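Local coordinates for protein restriction endonuclease PacI (Pseudomonas alcaligenes, PDB 3M7K) that cleaves DNA as a rare-cutting HNH restriction endonuclease that recognises an eight-base-pair site and works through a beta-beta-alpha-metal active site, at residues A[63-68]-A[90-95]; A[114-119]-A[123-128]. All coordinates share one frame; numbering follows the deposited sequence. Where two conformers were deposited one is given.

How the contacts relate
Contacts 1 and 2 are joined through Lys116. Contact 1 joins the zinc-binding turn 63-68 to strand 90-93, where Asp92 binds magnesium beside the cut DNA. Contact 2 packs the end of helix 110-116 against helix 122-139, and the centres of the two contacts are about 9 Å apart. Lys116 NZ forms a salt bridge with Asp92 OD1 at 2.9 Å and a probable hydrogen bond with Ser94 O at 2.8 Å. Lys116 CE also packs 3.5 Å from Tyr65 OH. One lysine thus spans both contacts, while Arg114 and Ser117 on the same segment reach the bases.

Contact 1 (A[63-68]-A[90-95]); sequences CGYCGI and GVDRSD. With ZN (zinc ion), chain D; MG (magnesium ion), chain F; nucleotides of chain B; nucleotides of chain C.
No backbone hydrogen bond joins the two segments, and Tyr65 and Asp92 make the link: residues 63-68 form a tight turn, whereas 90-93 is an extended strand paired antiparallel with strand 105-108, to which Gly64 of the turn is also hydrogen-bonded, at Leu107. The tyrosine projects from the turn with CG anti to its carbonyl carbon (chi1 -64°), which brings the hydroxyl end to the strand. Tyr65 OH donates to Asp92 OD2 at 2.6 Å. The oxygen is approached from the anti side and 30° out of the carboxylate plane, and it lies at the edge of the phenol ring, whose plane is turned 62° from the carboxylate. This short bond should restrict rotation of the carboxylate and so orient the other oxygen, Asp92 OD1, which binds magnesium at 2.4 Å. Tyr65 is therefore a second-shell residue for the metal. Two waters, Asn113 and O3' of DT10 of chain B, the last 2.5 Å from the magnesium, are its further ligands; one of the waters also donates to Arg93 O. Arg93 leaves the strand on the far side from the turn, where Arg93 NH2 donates to OP1 of DT10 of chain B at 3.0 Å. At the base of the tyrosine, Cys63 SG and Cys66 SG bind zinc together with Cys109 and Cys112. The backbone nitrogens of Tyr65 and Cys66 both donate to Cys63 SG, an arrangement typical of a zinc knuckle. The zinc-binding turn, probably structural, is thus joined through Tyr65 to the magnesium-binding strand of the beta-beta-alpha-metal site that defines HNH nucleases.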
loop_
_atom_site.group_PDB
_atom_site.type_symbol
_atom_site.label_atom_id
_atom_site.label_comp_id
_atom_site.label_asym_id
_atom_site.label_seq_id
_atom_site.Cartn_x
_atom_site.Cartn_y
_atom_site.Cartn_z
ATOM N N CYS A 63 12.997 -10.472 1.549
ATOM C CA CYS A 63 11.568 -10.353 1.762
ATOM C C CYS A 63 10.897 -11.607 1.208
ATOM O O CYS A 63 11.191 -12.025 0.093
ATOM C CB CYS A 63 11.041 -9.116 1.036
ATOM S SG CYS A 63 9.215 -8.996 0.976
ATOM N N GLY A 64 10.009 -12.202 1.990
ATOM C CA GLY A 64 9.329 -13.438 1.613
ATOM C C GLY A 64 8.239 -13.280 0.560
ATOM O O GLY A 64 7.672 -14.279 0.110
ATOM N N TYR A 65 7.929 -12.036 0.180
ATOM C CA TYR A 65 6.985 -11.770 -0.898
ATOM C C TYR A 65 7.659 -11.360 -2.191
ATOM O O TYR A 65 7.401 -11.974 -3.223
ATOM C CB TYR A 65 5.941 -10.721 -0.495
ATOM C CG TYR A 65 5.085 -11.217 0.630
ATOM C CD1 TYR A 65 5.140 -10.621 1.893
ATOM C CD2 TYR A 65 4.254 -12.338 0.448
ATOM C CE1 TYR A 65 4.348 -11.099 2.939
ATOM C CE2 TYR A 65 3.478 -12.830 1.485
ATOM C CZ TYR A 65 3.526 -12.206 2.718
ATOM O OH TYR A 65 2.759 -12.696 3.732
ATOM N N CYS A 66 8.510 -10.331 -2.151
ATOM C CA CYS A 66 9.128 -9.825 -3.389
ATOM C C CYS A 66 10.549 -10.319 -3.623
ATOM O O CYS A 66 11.096 -10.118 -4.708
ATOM C CB CYS A 66 9.112 -8.297 -3.431
ATOM S SG CYS A 66 10.240 -7.501 -2.242
ATOM N N GLY A 67 11.161 -10.911 -2.602
ATOM C CA GLY A 67 12.503 -11.494 -2.756
ATOM C C GLY A 67 13.620 -10.479 -2.621
ATOM O O GLY A 67 14.786 -10.828 -2.706
ATOM N N ILE A 68 13.298 -9.215 -2.379
ATOM C CA ILE A 68 14.376 -8.236 -2.293
ATOM C C ILE A 68 15.283 -8.552 -1.086
ATOM O O ILE A 68 14.791 -8.972 -0.038
ATOM C CB ILE A 68 13.849 -6.789 -2.247
ATOM C CG1 ILE A 68 14.987 -5.811 -2.596
ATOM C CG2 ILE A 68 13.223 -6.463 -0.859
ATOM C CD1 ILE A 68 14.512 -4.432 -2.920
ATOM N N GLY A 90 11.439 -6.316 7.958
ATOM C CA GLY A 90 10.571 -6.487 9.116
ATOM C C GLY A 90 9.808 -7.786 9.091
ATOM O O GLY A 90 10.132 -8.708 8.329
ATOM N N VAL A 91 8.779 -7.858 9.914
ATOM C CA VAL A 91 8.058 -9.113 10.132
ATOM C C VAL A 91 6.568 -8.973 9.800
ATOM O O VAL A 91 5.891 -8.112 10.360
ATOM C CB VAL A 91 8.206 -9.578 11.609
ATOM C CG1 VAL A 91 7.507 -10.914 11.818
ATOM C CG2 VAL A 91 9.683 -9.683 12.015
ATOM N N ASP A 92 6.079 -9.802 8.876
ATOM C CA ASP A 92 4.662 -9.861 8.527
ATOM C C ASP A 92 3.982 -10.960 9.351
ATOM O O ASP A 92 4.460 -12.097 9.399
ATOM C CB ASP A 92 4.481 -10.212 7.050
ATOM C CG ASP A 92 3.038 -10.494 6.688
ATOM O OD1 ASP A 92 2.183 -9.678 7.083
ATOM O OD2 ASP A 92 2.751 -11.522 6.000
ATOM N N ARG A 93 2.879 -10.609 9.991
ATOM C CA ARG A 93 1.960 -11.594 10.565
ATOM C C ARG A 93 1.121 -12.100 9.391
ATOM O O ARG A 93 0.175 -11.418 8.953
ATOM C CB ARG A 93 1.113 -10.931 11.647
ATOM C CG ARG A 93 1.951 -10.299 12.780
ATOM C CD ARG A 93 1.105 -9.422 13.727
ATOM N NE ARG A 93 0.601 -8.187 13.095
ATOM C CZ ARG A 93 -0.642 -8.036 12.624
ATOM N NH1 ARG A 93 -1.522 -9.025 12.725
ATOM N NH2 ARG A 93 -1.018 -6.888 12.067
ATOM N N SER A 94 1.529 -13.243 8.839
ATOM C CA SER A 94 0.917 -13.860 7.653
ATOM C C SER A 94 -0.594 -13.728 7.648
ATOM O O SER A 94 -1.191 -13.149 6.743
ATOM C CB SER A 94 1.220 -15.373 7.619
ATOM O OG SER A 94 2.299 -15.615 6.749
ATOM N N ASP A 95 -1.195 -14.306 8.673
ATOM C CA ASP A 95 -2.607 -14.173 8.920
ATOM C C ASP A 95 -2.715 -12.924 9.774
ATOM O O ASP A 95 -2.259 -12.901 10.926
ATOM C CB ASP A 95 -3.139 -15.424 9.645
ATOM C CG ASP A 95 -4.627 -15.352 9.911
ATOM O OD1 ASP A 95 -5.218 -14.281 9.678
ATOM O OD2 ASP A 95 -5.209 -16.356 10.375
HETATM ZN ZN ZN D . 9.018 -7.011 -0.374
HETATM MG MG MG F . 1.859 -7.519 8.017
ATOM P P DT B 10 -3.132 -4.432 10.718
ATOM O OP1 DT B 10 -3.357 -5.874 10.466
ATOM O OP2 DT B 10 -3.175 -3.844 12.082
ATOM O "O5'" DT B 10 -1.704 -4.040 10.112
ATOM C "C5'" DT B 10 -1.322 -4.586 8.867
ATOM C "C4'" DT B 10 -0.055 -3.930 8.339
ATOM O "O4'" DT B 10 -0.302 -2.514 8.211
ATOM C "C3'" DT B 10 1.183 -3.983 9.224
ATOM O "O3'" DT B 10 1.788 -5.275 9.179
ATOM C "C2'" DT B 10 2.027 -2.885 8.576
ATOM C "C1'" DT B 10 0.949 -1.849 8.208
ATOM N N1 DT B 10 0.821 -0.716 9.224
ATOM C C2 DT B 10 1.416 0.503 8.925
ATOM O O2 DT B 10 2.028 0.692 7.888
ATOM N N3 DT B 10 1.283 1.483 9.876
ATOM C C4 DT B 10 0.622 1.348 11.085
ATOM O O4 DT B 10 0.542 2.291 11.892
ATOM C C5 DT B 10 0.027 0.047 11.340
ATOM C C7 DT B 10 -0.729 -0.223 12.631
ATOM C C6 DT B 10 0.157 -0.910 10.410
ATOM P P DA C 2 9.103 -2.897 9.795
ATOM O OP1 DA C 2 9.521 -3.149 8.400
ATOM O OP2 DA C 2 9.450 -3.882 10.844
ATOM O "O5'" DA C 2 9.590 -1.466 10.299
ATOM C "C5'" DA C 2 9.962 -0.455 9.332
ATOM C "C4'" DA C 2 10.920 0.557 9.947
ATOM O "O4'" DA C 2 10.233 1.315 10.975
ATOM C "C3'" DA C 2 12.148 -0.007 10.653
ATOM O "O3'" DA C 2 13.272 0.892 10.450
ATOM C "C2'" DA C 2 11.747 -0.099 12.129
ATOM C "C1'" DA C 2 10.772 1.076 12.268
ATOM N N9 DA C 2 9.605 0.856 13.128
ATOM C C8 DA C 2 9.134 -0.305 13.686
ATOM N N7 DA C 2 8.040 -0.161 14.411
ATOM C C5 DA C 2 7.767 1.195 14.306
ATOM C C6 DA C 2 6.730 2.001 14.824
ATOM N N6 DA C 2 5.745 1.505 15.581
ATOM N N1 DA C 2 6.747 3.333 14.529
ATOM C C2 DA C 2 7.744 3.814 13.773
ATOM N N3 DA C 2 8.778 3.144 13.222
ATOM C C4 DA C 2 8.719 1.832 13.528
HETATM O O HOH W 1 0.108 -8.640 9.028
HETATM O O HOH W 2 0.564 -6.730 6.198
#

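Contact 2 (A[114-119]-A[123-128]); sequences RIKSNI and SEMDVL. With NA (sodium ion), chain N; nucleotides of chain E; nucleotides of chain B.
Ile115 and Lys116 rest on Met125 where the helix of the beta-beta-alpha-metal motif ends and the chain reverses into helix 122-139, making a short helical hairpin; the alpha carbons of Lys116 and Met125 are 6.2 Å apart. Along the second helix, Glu124 comes first: its OE1 forms a salt bridge with Arg139 of the second subunit, whose NH2 also donates to Ile119 O, so the hairpin meets the dimer partner here. Met125 follows, its chain bent at chi2 (65°). That bend lays Met125 SD 3.7 Å from Lys116 CB and sends Met125 CE to Ile115 CG2, also 3.7 Å, Ile115 and Met125 crossing at about a right angle. Two residues further on, Val127 O binds a sodium ion. Leu128 then adds CD2 beside Ile115 CG2, though its two deposited conformers make that touch less certain. On the DNA side of the first helix, Arg114 NE donates to O2 of DT10 of chain B at 2.9 Å, at the edge of the guanidinium, while N7 of DA8 of chain E lies 3.3 Å above its plane. With an alanine here, that O2 would probably be left without its donor and one side of DA8 less supported. Ser117 OG donates to N3 of DA9 of chain B at 3.0 Å.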
loop_
_atom_site.group_PDB
_atom_site.type_symbol
_atom_site.label_atom_id
_atom_site.label_comp_id
_atom_site.label_asym_id
_atom_site.label_seq_id
_atom_site.Cartn_x
_atom_site.Cartn_y
_atom_site.Cartn_z
ATOM N N ARG A 114 3.325 -3.061 4.027
ATOM C CA ARG A 114 2.272 -2.026 3.951
ATOM C C ARG A 114 1.273 -2.334 2.848
ATOM O O ARG A 114 0.066 -2.105 3.011
ATOM C CB ARG A 114 2.870 -0.651 3.707
ATOM C CG ARG A 114 3.374 -0.042 5.015
ATOM C CD ARG A 114 3.462 1.411 4.819
ATOM N NE ARG A 114 3.641 2.195 6.018
ATOM C CZ ARG A 114 4.458 3.252 6.061
ATOM N NH1 ARG A 114 5.204 3.540 4.999
ATOM N NH2 ARG A 114 4.557 4.008 7.156
ATOM N N ILE A 115 1.770 -2.827 1.719
ATOM C CA ILE A 115 0.859 -3.220 0.617
ATOM C C ILE A 115 -0.147 -4.281 1.032
ATOM O O ILE A 115 -1.375 -4.113 0.846
ATOM C CB ILE A 115 1.664 -3.624 -0.646
ATOM C CG1 ILE A 115 2.333 -2.355 -1.198
ATOM C CG2 ILE A 115 0.748 -4.290 -1.704
ATOM C CD1 ILE A 115 3.347 -2.602 -2.334
ATOM N N LYS A 116 0.367 -5.364 1.610
ATOM C CA LYS A 116 -0.463 -6.459 2.076
ATOM C C LYS A 116 -1.469 -5.912 3.097
ATOM O O LYS A 116 -2.661 -6.261 3.036
ATOM C CB LYS A 116 0.408 -7.561 2.705
ATOM C CG LYS A 116 -0.368 -8.783 3.220
ATOM C CD LYS A 116 0.608 -9.892 3.727
ATOM C CE LYS A 116 -0.125 -10.971 4.559
ATOM N NZ LYS A 116 -0.379 -10.540 5.986
ATOM N N SER A 117 -0.985 -5.044 3.999
ATOM C CA SER A 117 -1.813 -4.397 5.023
ATOM C C SER A 117 -2.673 -5.488 5.684
ATOM O O SER A 117 -2.142 -6.541 6.036
ATOM C CB SER A 117 -2.701 -3.290 4.426
ATOM O OG SER A 117 -3.398 -2.574 5.456
ATOM N N ASN A 118 -3.972 -5.241 5.855
ATOM C CA ASN A 118 -4.892 -6.314 6.235
ATOM C C ASN A 118 -5.865 -6.611 5.102
ATOM O O ASN A 118 -6.939 -7.168 5.316
ATOM C CB ASN A 118 -5.652 -5.995 7.534
ATOM C CG ASN A 118 -6.648 -4.852 7.370
ATOM O OD1 ASN A 118 -6.579 -4.066 6.415
ATOM N ND2 ASN A 118 -7.567 -4.734 8.330
ATOM N N ILE A 119 -5.465 -6.268 3.890
ATOM C CA ILE A 119 -6.307 -6.447 2.710
ATOM C C ILE A 119 -6.139 -7.847 2.127
ATOM O O ILE A 119 -7.129 -8.564 1.932
ATOM C CB ILE A 119 -5.919 -5.406 1.618
ATOM C CG1 ILE A 119 -6.194 -3.991 2.111
ATOM C CG2 ILE A 119 -6.705 -5.650 0.324
ATOM C CD1 ILE A 119 -5.553 -2.897 1.215
ATOM N N SER A 123 -1.292 -15.824 0.522
ATOM C CA SER A 123 -1.406 -16.409 -0.806
ATOM C C SER A 123 -1.595 -15.346 -1.890
ATOM O O SER A 123 -0.883 -15.343 -2.900
ATOM C CB SER A 123 -2.572 -17.390 -0.852
ATOM O OG SER A 123 -2.579 -18.031 -2.098
ATOM N N GLU A 124 -2.555 -14.436 -1.676
ATOM C CA GLU A 124 -2.765 -13.318 -2.602
ATOM C C GLU A 124 -1.496 -12.471 -2.694
ATOM O O GLU A 124 -1.095 -12.047 -3.783
ATOM C CB GLU A 124 -3.957 -12.457 -2.172
ATOM C CG GLU A 124 -5.323 -13.087 -2.494
ATOM C CD GLU A 124 -6.481 -12.456 -1.745
ATOM O OE1 GLU A 124 -6.255 -11.646 -0.813
ATOM O OE2 GLU A 124 -7.635 -12.781 -2.087
ATOM N N MET A 125 -0.858 -12.238 -1.554
ATOM C CA MET A 125 0.337 -11.388 -1.528
ATOM C C MET A 125 1.552 -12.051 -2.201
ATOM O O MET A 125 2.434 -11.349 -2.746
ATOM C CB MET A 125 0.680 -10.937 -0.097
ATOM C CG MET A 125 1.728 -9.812 -0.073
ATOM S SD MET A 125 1.157 -8.249 -0.839
ATOM C CE MET A 125 2.720 -7.406 -1.175
ATOM N N ASP A 126 1.627 -13.383 -2.141
ATOM C CA ASP A 126 2.643 -14.111 -2.915
ATOM C C ASP A 126 2.617 -13.646 -4.363
ATOM O O ASP A 126 3.669 -13.403 -4.967
ATOM C CB ASP A 126 2.406 -15.635 -2.875
ATOM C CG ASP A 126 2.893 -16.262 -1.588
ATOM O OD1 ASP A 126 3.721 -15.636 -0.891
ATOM O OD2 ASP A 126 2.442 -17.373 -1.272
ATOM N N VAL A 127 1.402 -13.512 -4.899
ATOM C CA VAL A 127 1.184 -13.111 -6.283
ATOM C C VAL A 127 1.585 -11.644 -6.532
ATOM O O VAL A 127 2.284 -11.353 -7.513
ATOM C CB VAL A 127 -0.277 -13.412 -6.735
ATOM C CG1 VAL A 127 -0.427 -13.225 -8.239
ATOM C CG2 VAL A 127 -0.656 -14.857 -6.384
ATOM N N LEU A 128 1.143 -10.726 -5.662
ATOM C CA LEU A 128 1.605 -9.333 -5.729
ATOM C C LEU A 128 3.131 -9.256 -5.625
ATOM O O LEU A 128 3.772 -8.477 -6.339
ATOM C CB LEU A 128 0.972 -8.470 -4.623
ATOM C CG LEU A 128 -0.437 -7.933 -4.879
ATOM C CD1 LEU A 128 -1.479 -9.048 -4.878
ATOM C CD2 LEU A 128 -0.808 -6.889 -3.850
HETATM NA NA NA N . 2.142 -12.174 -10.332
ATOM P P DA E 8 2.326 9.027 7.883
ATOM O OP1 DA E 8 2.486 10.484 7.689
ATOM O OP2 DA E 8 0.995 8.377 7.750
ATOM O "O5'" DA E 8 3.330 8.266 6.887
ATOM C "C5'" DA E 8 4.735 8.525 6.899
ATOM C "C4'" DA E 8 5.219 8.574 5.470
ATOM O "O4'" DA E 8 5.004 7.264 4.869
ATOM C "C3'" DA E 8 4.492 9.573 4.583
ATOM O "O3'" DA E 8 5.493 10.157 3.747
ATOM C "C2'" DA E 8 3.510 8.690 3.794
ATOM C "C1'" DA E 8 4.286 7.392 3.658
ATOM N N9 DA E 8 3.436 6.197 3.568
ATOM C C8 DA E 8 2.580 5.768 4.553
ATOM N N7 DA E 8 1.934 4.663 4.242
ATOM C C5 DA E 8 2.404 4.342 2.972
ATOM C C6 DA E 8 2.066 3.267 2.129
ATOM N N6 DA E 8 1.161 2.313 2.488
ATOM N N1 DA E 8 2.679 3.228 0.919
ATOM C C2 DA E 8 3.591 4.185 0.596
ATOM N N3 DA E 8 3.970 5.248 1.334
ATOM C C4 DA E 8 3.327 5.271 2.527
ATOM P P DA B 9 -7.426 1.062 10.560
ATOM O OP1 DA B 9 -8.726 0.403 10.775
ATOM O OP2 DA B 9 -6.759 1.884 11.586
ATOM O "O5'" DA B 9 -6.379 -0.070 10.150
ATOM C "C5'" DA B 9 -6.661 -1.081 9.164
ATOM C "C4'" DA B 9 -5.359 -1.774 8.816
ATOM O "O4'" DA B 9 -4.535 -0.812 8.111
ATOM C "C3'" DA B 9 -4.533 -2.277 10.012
ATOM O "O3'" DA B 9 -4.140 -3.628 9.774
ATOM C "C2'" DA B 9 -3.305 -1.373 10.042
ATOM C "C1'" DA B 9 -3.210 -0.956 8.576
ATOM N N9 DA B 9 -2.516 0.303 8.334
ATOM C C8 DA B 9 -2.402 1.397 9.142
ATOM N N7 DA B 9 -1.695 2.365 8.586
ATOM C C5 DA B 9 -1.312 1.868 7.351
ATOM C C6 DA B 9 -0.538 2.390 6.299
ATOM N N6 DA B 9 0.011 3.605 6.328
ATOM N N1 DA B 9 -0.336 1.614 5.188
ATOM C C2 DA B 9 -0.882 0.383 5.162
ATOM N N3 DA B 9 -1.647 -0.192 6.105
ATOM C C4 DA B 9 -1.803 0.590 7.185
ATOM P P DT B 10 -3.132 -4.432 10.718
ATOM O OP1 DT B 10 -3.357 -5.874 10.466
ATOM O OP2 DT B 10 -3.175 -3.844 12.082
ATOM O "O5'" DT B 10 -1.704 -4.040 10.112
ATOM C "C5'" DT B 10 -1.322 -4.586 8.867
ATOM C "C4'" DT B 10 -0.055 -3.930 8.339
ATOM O "O4'" DT B 10 -0.302 -2.514 8.211
ATOM C "C3'" DT B 10 1.183 -3.983 9.224
ATOM O "O3'" DT B 10 1.788 -5.275 9.179
ATOM C "C2'" DT B 10 2.027 -2.885 8.576
ATOM C "C1'" DT B 10 0.949 -1.849 8.208
ATOM N N1 DT B 10 0.821 -0.716 9.224
ATOM C C2 DT B 10 1.416 0.503 8.925
ATOM O O2 DT B 10 2.028 0.692 7.888
ATOM N N3 DT B 10 1.283 1.483 9.876
ATOM C C4 DT B 10 0.622 1.348 11.085
ATOM O O4 DT B 10 0.542 2.291 11.892
ATOM C C5 DT B 10 0.027 0.047 11.340
ATOM C C7 DT B 10 -0.729 -0.223 12.631
ATOM C C6 DT B 10 0.157 -0.910 10.410
HETATM O O HOH W 3 0.203 -11.610 -12.410
HETATM O O HOH W 4 3.818 -11.236 -12.166
#